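Local coordinates for carbon dioxide concentrating mechanism protein (Thermosynechococcus elongatus, PDB 4N8F) that probably forms the vertices of the carboxysome shell as a homopentamer, helping the shell curve and close around sequestered RuBisCO, at the interface of chains A and B. Sequence-based numbering; all coordinates share one arbitrary frame. Chains: chain A/B, Carbon dioxide concentrating mechanism protein.

Contact 1: the interface of chains A and B. Residues chain A 81-85; chain B 9-12.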
loop_
_atom_site.group_PDB
_atom_site.type_symbol
_atom_site.label_atom_id
_atom_site.label_comp_id
_atom_site.label_asym_id
_atom_site.label_seq_id
_atom_site.Cartn_x
_atom_site.Cartn_y
_atom_site.Cartn_z
ATOM N N ILE A 81 21.165 0.742 8.513
ATOM C CA ILE A 81 21.477 1.865 9.382
ATOM C C ILE A 81 22.191 2.878 8.523
ATOM O O ILE A 81 23.106 2.552 7.735
ATOM C CB ILE A 81 22.327 1.443 10.590
ATOM C CG1 ILE A 81 21.509 0.484 11.468
ATOM C CG2 ILE A 81 22.747 2.659 11.403
ATOM C CD1 ILE A 81 22.329 -0.238 12.533
ATOM N N ILE A 82 21.718 4.109 8.621
ATOM C CA ILE A 82 22.192 5.185 7.775
ATOM C C ILE A 82 23.491 5.824 8.291
ATOM O O ILE A 82 23.592 6.188 9.459
ATOM C CB ILE A 82 21.101 6.254 7.605
ATOM C CG1 ILE A 82 20.007 5.714 6.697
ATOM C CG2 ILE A 82 21.664 7.474 6.931
ATOM C CD1 ILE A 82 18.785 6.584 6.660
ATOM N N ASP A 83 24.470 5.928 7.390
ATOM C CA ASP A 83 25.731 6.620 7.661
ATOM C C ASP A 83 25.536 8.062 7.242
ATOM O O ASP A 83 25.675 8.975 8.064
ATOM C CB ASP A 83 26.894 6.063 6.814
ATOM C CG ASP A 83 27.326 4.647 7.213
ATOM O OD1 ASP A 83 27.064 4.196 8.351
ATOM O OD2 ASP A 83 27.999 4.004 6.382
ATOM N N THR A 84 25.205 8.247 5.955
ATOM C CA THR A 84 25.072 9.579 5.364
ATOM C C THR A 84 23.854 9.728 4.481
ATOM O O THR A 84 23.409 8.785 3.776
ATOM C CB THR A 84 26.287 10.016 4.500
ATOM O OG1 THR A 84 26.247 9.375 3.212
ATOM C CG2 THR A 84 27.637 9.731 5.209
ATOM N N VAL A 85 23.342 10.942 4.550
ATOM C CA VAL A 85 22.273 11.399 3.729
ATOM C C VAL A 85 22.738 12.698 3.172
ATOM O O VAL A 85 23.236 13.577 3.919
ATOM C CB VAL A 85 21.017 11.705 4.529
ATOM C CG1 VAL A 85 19.875 11.970 3.573
ATOM C CG2 VAL A 85 20.689 10.571 5.479
ATOM N N THR B 9 21.269 11.328 -1.902
ATOM C CA THR B 9 21.710 9.946 -1.792
ATOM C C THR B 9 21.780 9.542 -0.352
ATOM O O THR B 9 21.776 10.370 0.541
ATOM C CB THR B 9 23.119 9.721 -2.334
ATOM O OG1 THR B 9 24.037 10.429 -1.496
ATOM C CG2 THR B 9 23.243 10.244 -3.736
ATOM N N VAL B 10 21.786 8.236 -0.144
ATOM C CA VAL B 10 21.952 7.650 1.183
ATOM C C VAL B 10 22.985 6.559 1.073
ATOM O O VAL B 10 23.018 5.805 0.087
ATOM C CB VAL B 10 20.645 7.032 1.700
ATOM C CG1 VAL B 10 20.828 6.431 3.077
ATOM C CG2 VAL B 10 19.554 8.086 1.721
ATOM N N THR B 11 23.819 6.463 2.084
ATOM C CA THR B 11 24.819 5.419 2.156
ATOM C C THR B 11 24.727 4.755 3.529
ATOM O O THR B 11 24.254 5.333 4.510
ATOM C CB THR B 11 26.261 5.974 1.892
ATOM O OG1 THR B 11 26.699 6.766 3.002
ATOM C CG2 THR B 11 26.305 6.812 0.570
ATOM N N SER B 12 25.180 3.519 3.572
ATOM C CA SER B 12 25.074 2.712 4.759
ATOM C C SER B 12 26.082 1.591 4.700
ATOM O O SER B 12 26.175 0.882 3.699
ATOM C CB SER B 12 23.684 2.094 4.810
ATOM O OG SER B 12 23.599 1.090 5.806
HETATM O O HOH W 1 25.094 10.644 1.211
#
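An antiparallel beta ladder joins neighbouring subunits of the CcmL pentamer here, pairing A:Thr84 with B:Thr11 and A:Val85 with B:Val10. Main-chain bonds carry much of the contact. The amide N of B:Thr11 donates to the carbonyl O of A:Thr84 at 2.9 Å. In return the carbonyl O of B:Thr11 accepts from the amide N of A:Asp83 at 2.9 Å, and more weakly from that of A:Thr84.

The two threonine side chains meet hydroxyl to hydroxyl and cross obliquely. Their OG1 atoms, on A:Thr84 and B:Thr11, are hydrogen-bonded at 2.7 Å; which one donates is not settled. In both residues OG1 sits between the backbone N and the carbonyl carbon (chi1 77° in A:Thr84, 71° in B:Thr11), which turns each hydroxyl toward the other. OG1 of A:Thr84 also bonds water 1 at 2.6 Å. That water reaches OG1 of B:Thr9 at 2.9 Å, so the polar chain continues along the B strand.

B:Ser12 extends the grip past the ladder. Its OG lies opposite the backbone N (chi1 169°) and donates to the carbonyl O of A:Ile81 at 2.5 Å, from a position tilted out of the carbonyl plane. CB of A:Asp83 packs by the carbonyl O of B:Thr11, and its carboxylate OD2 lies against the backbone of B:Ser12, 3.5 Å from the carbonyl C.

Apolar packing lies on the opposite face of the pair. CG1 of A:Ile82 touches CG1 of B:Val10 at 3.8 Å, the two side chains crossing at about a right angle.

In the fold, the A side spans the end of strand 76-81, the linking residues and the start of strand 84-87. The B side is the end of strand 2-11 and the loop residue after it.

Contact 2: the interface of chains A and B. Residues chain A 86-88; chain B 7-8, 26, 51.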
loop_
_atom_site.group_PDB
_atom_site.type_symbol
_atom_site.label_atom_id
_atom_site.label_comp_id
_atom_site.label_asym_id
_atom_site.label_seq_id
_atom_site.Cartn_x
_atom_site.Cartn_y
_atom_site.Cartn_z
ATOM N N SER A 86 22.581 12.841 1.866
ATOM C CA SER A 86 23.011 14.071 1.236
ATOM C C SER A 86 21.845 14.556 0.412
ATOM O O SER A 86 21.242 13.779 -0.301
ATOM C CB SER A 86 24.297 13.870 0.405
ATOM O OG SER A 86 24.010 13.597 -0.959
ATOM N N ARG A 87 21.505 15.832 0.571
ATOM C CA ARG A 87 20.521 16.504 -0.264
ATOM C C ARG A 87 21.329 17.436 -1.159
ATOM O O ARG A 87 22.128 18.224 -0.665
ATOM C CB ARG A 87 19.515 17.304 0.587
ATOM C CG ARG A 87 18.080 17.318 0.050
ATOM C CD ARG A 87 17.406 18.665 0.251
ATOM N NE ARG A 87 18.036 19.694 -0.575
ATOM C CZ ARG A 87 17.694 20.985 -0.594
ATOM N NH1 ARG A 87 16.715 21.452 0.176
ATOM N NH2 ARG A 87 18.346 21.821 -1.392
ATOM N N ASP A 88 21.135 17.324 -2.464
ATOM C CA ASP A 88 21.883 18.102 -3.417
ATOM C C ASP A 88 23.384 18.137 -3.032
ATOM O O ASP A 88 24.043 17.122 -3.072
ATOM C CB ASP A 88 21.235 19.498 -3.563
ATOM C CG ASP A 88 21.903 20.357 -4.639
ATOM O OD1 ASP A 88 22.846 19.843 -5.288
ATOM O OD2 ASP A 88 21.494 21.541 -4.833
ATOM N N CYS B 7 16.995 14.079 -5.666
ATOM C CA CYS B 7 17.549 15.223 -4.932
ATOM C C CYS B 7 18.542 14.849 -3.839
ATOM O O CYS B 7 19.028 15.743 -3.151
ATOM C CB CYS B 7 16.436 16.075 -4.354
ATOM S SG CYS B 7 15.423 15.134 -3.222
ATOM N N GLY B 8 18.903 13.564 -3.713
ATOM C CA GLY B 8 19.965 13.168 -2.768
ATOM C C GLY B 8 20.463 11.738 -2.887
ATOM O O GLY B 8 20.120 11.017 -3.852
ATOM N N VAL B 26 17.686 9.653 -2.794
ATOM C CA VAL B 26 16.578 10.380 -2.181
ATOM C C VAL B 26 15.798 11.025 -3.300
ATOM O O VAL B 26 16.369 11.698 -4.148
ATOM C CB VAL B 26 17.064 11.472 -1.255
ATOM C CG1 VAL B 26 15.894 12.068 -0.484
ATOM C CG2 VAL B 26 18.065 10.858 -0.309
ATOM N N GLN B 51 21.288 13.860 -9.887
ATOM C CA GLN B 51 20.579 15.036 -9.339
ATOM C C GLN B 51 19.689 15.758 -10.332
ATOM O O GLN B 51 20.113 16.041 -11.465
ATOM C CB GLN B 51 21.570 16.093 -8.828
ATOM C CG GLN B 51 21.883 15.948 -7.369
ATOM C CD GLN B 51 20.762 16.392 -6.470
ATOM O OE1 GLN B 51 20.218 17.490 -6.586
ATOM N NE2 GLN B 51 20.436 15.535 -5.541
#
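The backbone N of A:Asp88 donates to the carbonyl O of B:Cys7 at 2.7 Å. This bond is nearly straight, 168° at the hydrogen, and the donor is tilted somewhat from the carbonyl plane. Next to it A:Arg87 pairs with B:Gly8 in an antiparallel bridge. The CG methylene of A:Arg87 also approaches the carbonyl O of B:Cys7, at 3.7 Å.

B:Gln51, a loop residue, lays its side-chain amide against the backbone of A:Asp88. Its CD is 3.7 Å from CA of A:Asp88, and its NE2 lies near the backbone N as well, in packing rather than hydrogen-bonding contact. The side chains cross at about a right angle, yet the carboxylate and amide planes are only 5° apart. CG of A:Asp88 is turned away from its own backbone N (chi1 -176°), which leaves the carboxylate alongside the amide. OD1 of A:Asp88 stands 3.8 Å from OE1 of B:Gln51, a proximity of two oxygens and not a bond. An alanine in place of B:Gln51 would probably leave the backbone of A:Asp88 without its amide cover and open a gap beside the bond to B:Cys7.

Further out, the thiol SG of B:Cys7 makes a weak hydrogen bond to the carbonyl O of B:Val26. This weak link runs from strand 2-11 to strand 23-30 within chain B and may help steady B:Cys7. The site fastens the end of strand 84-87 to the next subunit and so helps hold the pentamer together.

Contact 1 and contact 2 are consecutive stretches of one seam, their C-alpha centres about 11 Å apart. Both use strand 84-87 of chain A and strand 2-11 of chain B, running antiparallel. As chain A proceeds from contact 1 to contact 2, chain B runs back toward its N-terminus. The two contacts share these strands and differ in what lies at each end of the pairing. Each subunit gives one strand to one neighbour and the other strand to the next. Repeated five times, this non-two-fold pairing can close the ring expected at a shell vertex.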